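Local coordinates for protein possible adhesin (Caldicellulosiruptor kronotskyensis, PDB 4WA0) that probably mediates attachment of the bacterium to cellulose, this chain being the C-terminal beta-helix domain of a tapirin, at residues D48-K53 / I71-I76; N75-E80 / I95-I100; K115-F120 / E135-A140. All blocks are in the same frame, centred on the assembly; numbering follows the deposited sequence.

In the fold
All three contacts join successive coils of the beta-helix at the corner between two of its faces. Interactions 1 and 2 are buried and share Asn75 and Ile76, which contact the preceding coil in one and the following coil in the other. Interaction 3, its centre about 10 Å from that of interaction 2, is only partly buried. Apolar side chains line the inside: leucine, isoleucine and valine in interaction 1, isoleucine and alanine in 2, phenylalanine, leucine, valine and alanine in 3. Outward, interaction 1 has a salt bridge and paired asparagines, interaction 2 a water held by three side chains, and interaction 3 a lysine and a glutamate whose charges do not meet. Thr99 and Gln118 link interactions 2 and 3.

Interaction 1 of 3, residues D48-K53 / I71-I76; sequences DNLISK and IVVRNI
Asn49 and Asn75 lie side by side and point the same way, each at the bend where one coil of the beta-helix turns a corner. In Asn49, CB rests 3.6 Å from the carbonyl oxygen Ile76 O. Asn49 CG, turned beside the backbone N (chi1 -62°), comes to 4.0 Å from Asn75 ND2. At the tip the two branches part: ND2 is bonded to Ser30 OG of the preceding coil, while OD1 receives two donors from the following one. Asn75 ND2 gives the shorter bond, 2.9 Å to Asn49 OD1, on a lone pair in the carbonyl plane, although the two amide planes are nearly perpendicular, 82° apart. Ile76 N reaches the same Asn49 OD1 at 3.2 Å, tilted from that plane. Bonded at both branches, the buried amide of Asn49 is probably held against rotation.

The backbones are tied on either side of this point. Asn75 N donates to Asp48 O (2.8 Å), and Leu50 N makes a straighter bond to Ile76 O (2.9 Å). Outside the corner, Asp48 OD1 and Arg74 NH1 form a salt bridge at 2.9 Å. The carboxylate oxygen lies in the guanidinium plane, whereas the arginine nitrogen stands well above the carboxylate plane, 54° out of it. Arg74 NH2 is bonded to Asn28 OD1, so one guanidinium ties its own coil to the two before it. Inside the beta-helix, Val73 CG2 touches Leu50 CB at 4.1 Å and Leu50 CD2 approaches Ile71 CG2.

Strand 50-52 thus lies between strands 30-33 and 76-79 on one face of the beta-helix, while strand 69-73 follows 44-47 on another; helix 217-224 packs over Ile51 and Ile76 from outside.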
loop_
_atom_site.group_PDB
_atom_site.type_symbol
_atom_site.label_atom_id
_atom_site.label_comp_id
_atom_site.label_asym_id
_atom_site.label_seq_id
_atom_site.Cartn_x
_atom_site.Cartn_y
_atom_site.Cartn_z
ATOM N N ASP A 48 8.526 -1.733 0.595
ATOM C CA ASP A 48 8.726 -2.789 1.556
ATOM C C ASP A 48 7.452 -3.226 2.225
ATOM O O ASP A 48 7.223 -4.424 2.359
ATOM C CB ASP A 48 9.661 -2.333 2.673
ATOM C CG ASP A 48 11.095 -2.054 2.191
ATOM O OD1 ASP A 48 11.641 -2.837 1.410
ATOM O OD2 ASP A 48 11.743 -1.069 2.626
ATOM N N ASN A 49 6.624 -2.303 2.678
ATOM C CA ASN A 49 5.404 -2.714 3.339
ATOM C C ASN A 49 4.287 -1.749 2.880
ATOM O O ASN A 49 4.593 -0.569 2.632
ATOM C CB ASN A 49 5.543 -2.567 4.813
ATOM C CG ASN A 49 6.642 -3.433 5.405
ATOM O OD1 ASN A 49 6.468 -4.648 5.597
ATOM N ND2 ASN A 49 7.784 -2.823 5.661
ATOM N N LEU A 50 3.059 -2.233 2.913
ATOM C CA LEU A 50 1.860 -1.436 2.577
ATOM C C LEU A 50 0.779 -1.731 3.624
ATOM O O LEU A 50 0.281 -2.881 3.702
ATOM C CB LEU A 50 1.380 -1.809 1.177
ATOM C CG LEU A 50 0.108 -1.234 0.607
ATOM C CD1 LEU A 50 0.252 0.269 0.543
ATOM C CD2 LEU A 50 -0.195 -1.865 -0.716
ATOM N N ILE A 51 0.512 -0.764 4.489
ATOM C CA ILE A 51 -0.333 -0.978 5.672
ATOM C C ILE A 51 -1.537 -0.092 5.682
ATOM O O ILE A 51 -1.354 1.132 5.641
ATOM C CB ILE A 51 0.485 -0.778 6.964
ATOM C CG1 ILE A 51 1.651 -1.737 6.937
ATOM C CG2 ILE A 51 -0.355 -0.910 8.255
ATOM C CD1 ILE A 51 2.746 -1.419 7.894
ATOM N N SER A 52 -2.708 -0.726 5.807
ATOM C CA SER A 52 -3.934 -0.008 6.083
ATOM C C SER A 52 -4.637 -0.508 7.336
ATOM O O SER A 52 -4.931 -1.689 7.431
ATOM C CB SER A 52 -4.909 -0.092 4.954
ATOM O OG SER A 52 -6.133 0.592 5.287
ATOM N N LYS A 53 -4.871 0.385 8.278
ATOM C CA LYS A 53 -5.683 0.068 9.501
ATOM C C LYS A 53 -7.162 0.287 9.294
ATOM O O LYS A 53 -7.919 0.454 10.200
ATOM C CB LYS A 53 -5.150 0.803 10.702
ATOM C CG LYS A 53 -3.720 0.380 11.045
ATOM C CD LYS A 53 -3.460 0.416 12.563
ATOM C CE LYS A 53 -2.240 -0.395 12.991
ATOM N NZ LYS A 53 -1.908 -0.083 14.403
ATOM N N ILE A 71 1.913 -3.343 -8.237
ATOM C CA ILE A 71 2.196 -3.096 -6.830
ATOM C C ILE A 71 3.083 -4.230 -6.393
ATOM O O ILE A 71 2.637 -5.374 -6.382
ATOM C CB ILE A 71 0.898 -2.964 -6.025
ATOM C CG1 ILE A 71 0.157 -1.673 -6.449
ATOM C CG2 ILE A 71 1.183 -3.027 -4.551
ATOM C CD1 ILE A 71 -1.231 -1.603 -5.971
ATOM N N VAL A 72 4.317 -3.918 -6.012
ATOM C CA VAL A 72 5.229 -4.925 -5.535
ATOM C C VAL A 72 5.660 -4.523 -4.143
ATOM O O VAL A 72 6.066 -3.379 -3.924
ATOM C CB VAL A 72 6.483 -5.042 -6.455
ATOM C CG1 VAL A 72 7.511 -5.947 -5.857
ATOM C CG2 VAL A 72 6.092 -5.412 -7.898
ATOM N N VAL A 73 5.461 -5.467 -3.214
ATOM C CA VAL A 73 5.643 -5.266 -1.791
ATOM C C VAL A 73 6.569 -6.367 -1.310
ATOM O O VAL A 73 6.235 -7.565 -1.378
ATOM C CB VAL A 73 4.307 -5.267 -1.045
ATOM C CG1 VAL A 73 4.555 -5.070 0.452
ATOM C CG2 VAL A 73 3.327 -4.184 -1.589
ATOM N N ARG A 74 7.735 -5.964 -0.821
ATOM C CA ARG A 74 8.801 -6.904 -0.519
ATOM C C ARG A 74 8.557 -7.670 0.751
ATOM O O ARG A 74 9.142 -8.759 0.932
ATOM C CB ARG A 74 10.156 -6.197 -0.436
ATOM C CG ARG A 74 10.605 -5.516 -1.715
ATOM C CD ARG A 74 11.882 -4.753 -1.372
ATOM N NE ARG A 74 12.272 -3.904 -2.456
ATOM C CZ ARG A 74 12.436 -2.583 -2.408
ATOM N NH1 ARG A 74 12.343 -1.899 -1.292
ATOM N NH2 ARG A 74 12.862 -1.976 -3.514
ATOM N N ASN A 75 7.793 -7.114 1.655
ATOM C CA ASN A 75 7.494 -7.720 2.904
ATOM C C ASN A 75 5.963 -7.865 3.042
ATOM O O ASN A 75 5.407 -8.767 2.451
ATOM C CB ASN A 75 8.221 -7.008 4.076
ATOM C CG ASN A 75 8.050 -7.765 5.334
ATOM O OD1 ASN A 75 8.129 -9.003 5.304
ATOM N ND2 ASN A 75 7.804 -7.094 6.437
ATOM N N ILE A 76 5.292 -6.976 3.768
ATOM C CA ILE A 76 3.926 -7.197 4.194
ATOM C C ILE A 76 2.913 -6.207 3.601
ATOM O O ILE A 76 3.165 -5.033 3.571
ATOM C CB ILE A 76 3.830 -7.147 5.742
ATOM C CG1 ILE A 76 4.601 -8.333 6.364
ATOM C CG2 ILE A 76 2.377 -7.069 6.202
ATOM C CD1 ILE A 76 4.887 -8.266 7.856
#

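Interaction 2 of 3, residues N75-E80 / I95-I100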
loop_
_atom_site.group_PDB
_atom_site.type_symbol
_atom_site.label_atom_id
_atom_site.label_comp_id
_atom_site.label_asym_id
_atom_site.label_seq_id
_atom_site.Cartn_x
_atom_site.Cartn_y
_atom_site.Cartn_z
ATOM N N ASN A 75 7.793 -7.114 1.655
ATOM C CA ASN A 75 7.494 -7.720 2.904
ATOM C C ASN A 75 5.963 -7.865 3.042
ATOM O O ASN A 75 5.407 -8.767 2.451
ATOM C CB ASN A 75 8.221 -7.008 4.076
ATOM C CG ASN A 75 8.050 -7.765 5.334
ATOM O OD1 ASN A 75 8.129 -9.003 5.304
ATOM N ND2 ASN A 75 7.804 -7.094 6.437
ATOM N N ILE A 76 5.292 -6.976 3.768
ATOM C CA ILE A 76 3.926 -7.197 4.194
ATOM C C ILE A 76 2.913 -6.207 3.601
ATOM O O ILE A 76 3.165 -5.033 3.571
ATOM C CB ILE A 76 3.830 -7.147 5.742
ATOM C CG1 ILE A 76 4.601 -8.333 6.364
ATOM C CG2 ILE A 76 2.377 -7.069 6.202
ATOM C CD1 ILE A 76 4.887 -8.266 7.856
ATOM N N ILE A 77 1.787 -6.723 3.117
ATOM C CA ILE A 77 0.557 -5.953 2.892
ATOM C C ILE A 77 -0.328 -6.310 4.126
ATOM O O ILE A 77 -0.712 -7.492 4.302
ATOM C CB ILE A 77 -0.145 -6.341 1.567
ATOM C CG1 ILE A 77 0.755 -6.002 0.348
ATOM C CG2 ILE A 77 -1.479 -5.605 1.427
ATOM C CD1 ILE A 77 0.157 -6.240 -0.974
ATOM N N TYR A 78 -0.742 -5.298 4.856
ATOM C CA TYR A 78 -1.618 -5.488 5.980
ATOM C C TYR A 78 -2.862 -4.717 5.768
ATOM O O TYR A 78 -2.798 -3.543 5.543
ATOM C CB TYR A 78 -0.920 -5.088 7.267
ATOM C CG TYR A 78 -1.781 -5.126 8.522
ATOM C CD1 TYR A 78 -2.732 -4.173 8.766
ATOM C CD2 TYR A 78 -1.569 -6.078 9.508
ATOM C CE1 TYR A 78 -3.494 -4.153 9.958
ATOM C CE2 TYR A 78 -2.355 -6.100 10.667
ATOM C CZ TYR A 78 -3.327 -5.156 10.858
ATOM O OH TYR A 78 -4.093 -5.060 11.991
ATOM N N VAL A 79 -3.997 -5.384 5.853
ATOM C CA VAL A 79 -5.309 -4.710 5.722
ATOM C C VAL A 79 -6.149 -5.104 6.915
ATOM O O VAL A 79 -6.522 -6.275 7.076
ATOM C CB VAL A 79 -6.002 -5.097 4.424
ATOM C CG1 VAL A 79 -7.333 -4.347 4.250
ATOM C CG2 VAL A 79 -5.093 -4.808 3.219
ATOM N N GLU A 80 -6.486 -4.136 7.767
ATOM C CA GLU A 80 -7.289 -4.468 8.950
ATOM C C GLU A 80 -8.717 -4.957 8.612
ATOM O O GLU A 80 -9.258 -5.876 9.275
ATOM C CB GLU A 80 -7.308 -3.242 9.887
ATOM C CG GLU A 80 -8.103 -3.459 11.175
ATOM C CD GLU A 80 -8.416 -2.172 11.944
ATOM O OE1 GLU A 80 -7.496 -1.561 12.481
ATOM O OE2 GLU A 80 -9.621 -1.796 12.073
ATOM N N ILE A 95 -0.367 -7.532 -8.273
ATOM C CA ILE A 95 0.099 -7.369 -6.885
ATOM C C ILE A 95 1.019 -8.515 -6.626
ATOM O O ILE A 95 0.596 -9.648 -6.765
ATOM C CB ILE A 95 -0.989 -7.356 -5.834
ATOM C CG1 ILE A 95 -2.081 -6.314 -6.144
ATOM C CG2 ILE A 95 -0.392 -7.098 -4.498
ATOM C CD1 ILE A 95 -3.171 -6.208 -5.125
ATOM N N ASP A 96 2.235 -8.250 -6.181
ATOM C CA ASP A 96 3.184 -9.304 -5.868
ATOM C C ASP A 96 3.769 -8.985 -4.509
ATOM O O ASP A 96 4.513 -7.972 -4.421
ATOM C CB ASP A 96 4.254 -9.311 -6.959
ATOM C CG ASP A 96 5.205 -10.454 -6.835
ATOM O OD1 ASP A 96 5.670 -10.687 -5.707
ATOM O OD2 ASP A 96 5.565 -11.071 -7.896
ATOM N N ALA A 97 3.358 -9.740 -3.465
ATOM C CA ALA A 97 3.730 -9.526 -2.071
ATOM C C ALA A 97 4.282 -10.764 -1.436
ATOM O O ALA A 97 3.832 -11.856 -1.723
ATOM C CB ALA A 97 2.573 -9.002 -1.209
ATOM N N LYS A 98 5.230 -10.617 -0.511
ATOM C CA LYS A 98 5.672 -11.776 0.233
ATOM C C LYS A 98 4.538 -12.222 1.170
ATOM O O LYS A 98 4.202 -13.391 1.198
ATOM C CB LYS A 98 6.957 -11.469 1.032
ATOM C CG LYS A 98 7.492 -12.615 1.851
ATOM C CD LYS A 98 8.845 -12.209 2.415
ATOM C CE LYS A 98 9.242 -13.090 3.572
ATOM N NZ LYS A 98 8.331 -12.970 4.747
ATOM N N THR A 99 3.990 -11.322 1.957
ATOM C CA THR A 99 3.036 -11.736 3.042
ATOM C C THR A 99 1.848 -10.812 2.882
ATOM O O THR A 99 2.041 -9.636 2.683
ATOM C CB THR A 99 3.601 -11.577 4.411
ATOM O OG1 THR A 99 4.775 -12.408 4.602
ATOM C CG2 THR A 99 2.559 -11.877 5.513
ATOM N N ILE A 100 0.633 -11.348 2.808
ATOM C CA ILE A 100 -0.574 -10.481 2.840
ATOM C C ILE A 100 -1.468 -10.965 3.976
ATOM O O ILE A 100 -1.673 -12.188 4.111
ATOM C CB ILE A 100 -1.305 -10.427 1.479
ATOM C CG1 ILE A 100 -2.548 -9.522 1.536
ATOM C CG2 ILE A 100 -1.694 -11.819 0.906
ATOM C CD1 ILE A 100 -3.060 -9.065 0.222
HETATM O O HOH W 1 6.644 -11.177 6.081
#
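Thr99 is bonded through both its backbone N and its backbone O to the 75-80 segment, and the backbone bonds form the first group. Thr99 N donates to Asn75 O and Ile77 N to Thr99 O, each at 3.0 Å, so Ile76 pairs with Thr99 and Ile77 with Ile100 in parallel register. Ile76 CA adds a CA-H...O contact to the same Thr99 O, and Ile100 CA makes another to Ile77 O one step further along the strands.

Apolar contacts form the second group. Ile77 carries most of them: its CG1 is 3.8 Å from Ala97 CB, and CD1, extended anti to CA (chi2 -176°), meets Ile95 CG2 and Ala97 CB, both 3.7 Å away. Those two residues belong to the strand before the corner, so the one methyl bridges two faces of the beta-helix. Ile77 also lies alongside Ile100, with Ile77 CG2 4.0 Å from Ile100 CD1. On the other face of the strands, Ile76 CG1 packs against Thr99 CB at 3.9 Å.

The third group is polar and gathers round one water. It donates to Asn75 OD1 at 2.7 Å, accepts from Lys98 NZ at 2.8 Å and is also hydrogen-bonded to Thr99 OG1. The other branch of the amide, Asn75 ND2, is bonded to Asn49 OD1 of the preceding coil. Lys98 NZ has a second partner in Thr1 OG1, and Thr99 OG1 in Gln118 NE2 on the next coil.

Chemically the corner is divided: the inward side-chain contacts are all hydrocarbon, while on the outer side, where Val3 packs on Asn75 and Ile76, an apolar pair sits beside a water joining amide, ammonium and hydroxyl groups, and the ammonium would probably polarise that water toward donating to Asn75 OD1.

Interaction 3 of 3, residues K115-F120 / E135-A140; sequences KFVQLF and EVSTLA
Lys115 and Glu135 run side by side on the outer face, their CG atoms alike anti to the carbonyl carbon (chi1 about -60° in both). Lys115 CE comes to 3.8 Å from Glu135 OE1, but the charged groups do not meet: chi4 of 89° turns NZ aside, to a bond with Ser113 OG.

At the corner the parallel register slips by one residue in a beta bulge. Val117 O accepts from both Thr138 N (3.0 Å) and Leu139 N (3.1 Å). The two methyls of Val117 each meet a hydroxyl of the next coil: CG1 is 3.5 Å from Thr138 OG1 and CG2 3.5 Å from Ser137 OG. Beyond it, Gln118 takes the crowded position for CG, between backbone N and carbonyl carbon (chi1 50°), then extends across Leu139; its NE2 is bonded to Thr99 OG1. Leu139 CD2 touches Phe120 CZ at 3.9 Å.

Inside, Leu119 CB meets Ala140 CB at 4.0 Å, and Phe116 packs on Ile95, Ala97 and Ile100 of the preceding coil. Strand 112-116 is flanked by 93-97 and 132-136, and 119-121 by 99-102 and 139-142. A loop packs on the outer side, its Pro213 touching Leu139, its Pro215 Phe120, and its Pro216 both Phe120 and Gln118.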
loop_
_atom_site.group_PDB
_atom_site.type_symbol
_atom_site.label_atom_id
_atom_site.label_comp_id
_atom_site.label_asym_id
_atom_site.label_seq_id
_atom_site.Cartn_x
_atom_site.Cartn_y
_atom_site.Cartn_z
ATOM N N LYS A 115 0.174 -12.421 -6.828
ATOM C CA LYS A 115 1.124 -13.456 -6.443
ATOM C C LYS A 115 1.586 -13.210 -5.007
ATOM O O LYS A 115 2.027 -12.117 -4.683
ATOM C CB LYS A 115 2.369 -13.455 -7.352
ATOM C CG LYS A 115 2.021 -13.675 -8.805
ATOM C CD LYS A 115 3.344 -13.848 -9.592
ATOM C CE LYS A 115 3.127 -14.052 -11.085
ATOM N NZ LYS A 115 3.124 -12.677 -11.674
ATOM N N PHE A 116 1.334 -14.188 -4.148
ATOM C CA PHE A 116 1.627 -14.108 -2.725
ATOM C C PHE A 116 2.487 -15.289 -2.337
ATOM O O PHE A 116 2.187 -16.412 -2.701
ATOM C CB PHE A 116 0.348 -14.074 -1.929
ATOM C CG PHE A 116 -0.579 -12.919 -2.338
ATOM C CD1 PHE A 116 -0.120 -11.616 -2.283
ATOM C CD2 PHE A 116 -1.889 -13.135 -2.784
ATOM C CE1 PHE A 116 -0.933 -10.570 -2.701
ATOM C CE2 PHE A 116 -2.718 -12.100 -3.149
ATOM C CZ PHE A 116 -2.234 -10.810 -3.121
ATOM N N VAL A 117 3.499 -15.063 -1.527
ATOM C CA VAL A 117 4.185 -16.173 -0.880
ATOM C C VAL A 117 3.338 -16.754 0.227
ATOM O O VAL A 117 3.099 -17.991 0.219
ATOM C CB VAL A 117 5.603 -15.782 -0.420
ATOM C CG1 VAL A 117 6.260 -16.934 0.317
ATOM C CG2 VAL A 117 6.447 -15.267 -1.556
ATOM N N GLN A 118 2.853 -15.927 1.164
ATOM C CA GLN A 118 1.962 -16.383 2.211
ATOM C C GLN A 118 0.814 -15.430 2.330
ATOM O O GLN A 118 0.982 -14.210 2.273
ATOM C CB GLN A 118 2.644 -16.663 3.526
ATOM C CG GLN A 118 3.526 -15.614 4.024
ATOM C CD GLN A 118 4.236 -15.959 5.327
ATOM O OE1 GLN A 118 4.318 -17.118 5.774
ATOM N NE2 GLN A 118 4.811 -14.932 5.930
ATOM N N LEU A 119 -0.362 -16.013 2.393
ATOM C CA LEU A 119 -1.637 -15.305 2.527
ATOM C C LEU A 119 -2.341 -15.743 3.801
ATOM O O LEU A 119 -2.501 -16.949 4.104
ATOM C CB LEU A 119 -2.502 -15.652 1.303
ATOM C CG LEU A 119 -3.855 -14.962 1.202
ATOM C CD1 LEU A 119 -4.232 -14.761 -0.231
ATOM C CD2 LEU A 119 -4.951 -15.698 1.964
ATOM N N PHE A 120 -2.860 -14.761 4.533
ATOM C CA PHE A 120 -3.656 -15.025 5.747
ATOM C C PHE A 120 -4.871 -14.200 5.688
ATOM O O PHE A 120 -4.740 -12.957 5.583
ATOM C CB PHE A 120 -2.867 -14.636 6.987
ATOM C CG PHE A 120 -1.646 -15.453 7.213
ATOM C CD1 PHE A 120 -0.439 -15.097 6.651
ATOM C CD2 PHE A 120 -1.709 -16.601 7.988
ATOM C CE1 PHE A 120 0.670 -15.892 6.827
ATOM C CE2 PHE A 120 -0.595 -17.403 8.157
ATOM C CZ PHE A 120 0.579 -17.052 7.549
ATOM N N GLU A 135 -1.846 -16.583 -7.474
ATOM C CA GLU A 135 -0.908 -17.721 -7.225
ATOM C C GLU A 135 -0.467 -17.631 -5.783
ATOM O O GLU A 135 -0.147 -16.523 -5.325
ATOM C CB GLU A 135 0.355 -17.649 -8.061
ATOM C CG GLU A 135 0.020 -17.663 -9.509
ATOM C CD GLU A 135 1.174 -17.749 -10.487
ATOM O OE1 GLU A 135 2.370 -17.658 -10.113
ATOM O OE2 GLU A 135 0.807 -17.901 -11.659
ATOM N N VAL A 136 -0.379 -18.771 -5.101
ATOM C CA VAL A 136 0.156 -18.848 -3.741
ATOM C C VAL A 136 1.379 -19.722 -3.796
ATOM O O VAL A 136 1.306 -20.870 -4.264
ATOM C CB VAL A 136 -0.868 -19.403 -2.745
ATOM C CG1 VAL A 136 -0.191 -19.576 -1.390
ATOM C CG2 VAL A 136 -2.089 -18.488 -2.687
ATOM N N SER A 137 2.530 -19.169 -3.403
ATOM C CA SER A 137 3.757 -19.968 -3.605
ATOM C C SER A 137 4.099 -20.886 -2.450
ATOM O O SER A 137 4.724 -21.960 -2.720
ATOM C CB SER A 137 4.931 -19.069 -4.102
ATOM O OG SER A 137 5.427 -18.265 -3.128
ATOM N N THR A 138 3.783 -20.502 -1.217
ATOM C CA THR A 138 4.170 -21.303 -0.034
ATOM C C THR A 138 3.019 -21.711 0.915
ATOM O O THR A 138 2.867 -22.880 1.286
ATOM C CB THR A 138 5.335 -20.589 0.705
ATOM O OG1 THR A 138 6.404 -20.416 -0.214
ATOM C CG2 THR A 138 5.836 -21.335 1.882
ATOM N N LEU A 139 2.228 -20.721 1.357
ATOM C CA LEU A 139 1.277 -20.947 2.400
ATOM C C LEU A 139 0.063 -20.041 2.300
ATOM O O LEU A 139 0.171 -18.842 1.958
ATOM C CB LEU A 139 1.978 -20.711 3.701
ATOM C CG LEU A 139 1.282 -20.757 5.038
ATOM C CD1 LEU A 139 0.914 -22.193 5.312
ATOM C CD2 LEU A 139 2.168 -20.347 6.206
ATOM N N ALA A 140 -1.106 -20.584 2.609
ATOM C CA ALA A 140 -2.315 -19.738 2.721
ATOM C C ALA A 140 -3.200 -20.343 3.805
ATOM O O ALA A 140 -3.303 -21.582 3.970
ATOM C CB ALA A 140 -3.075 -19.596 1.402
#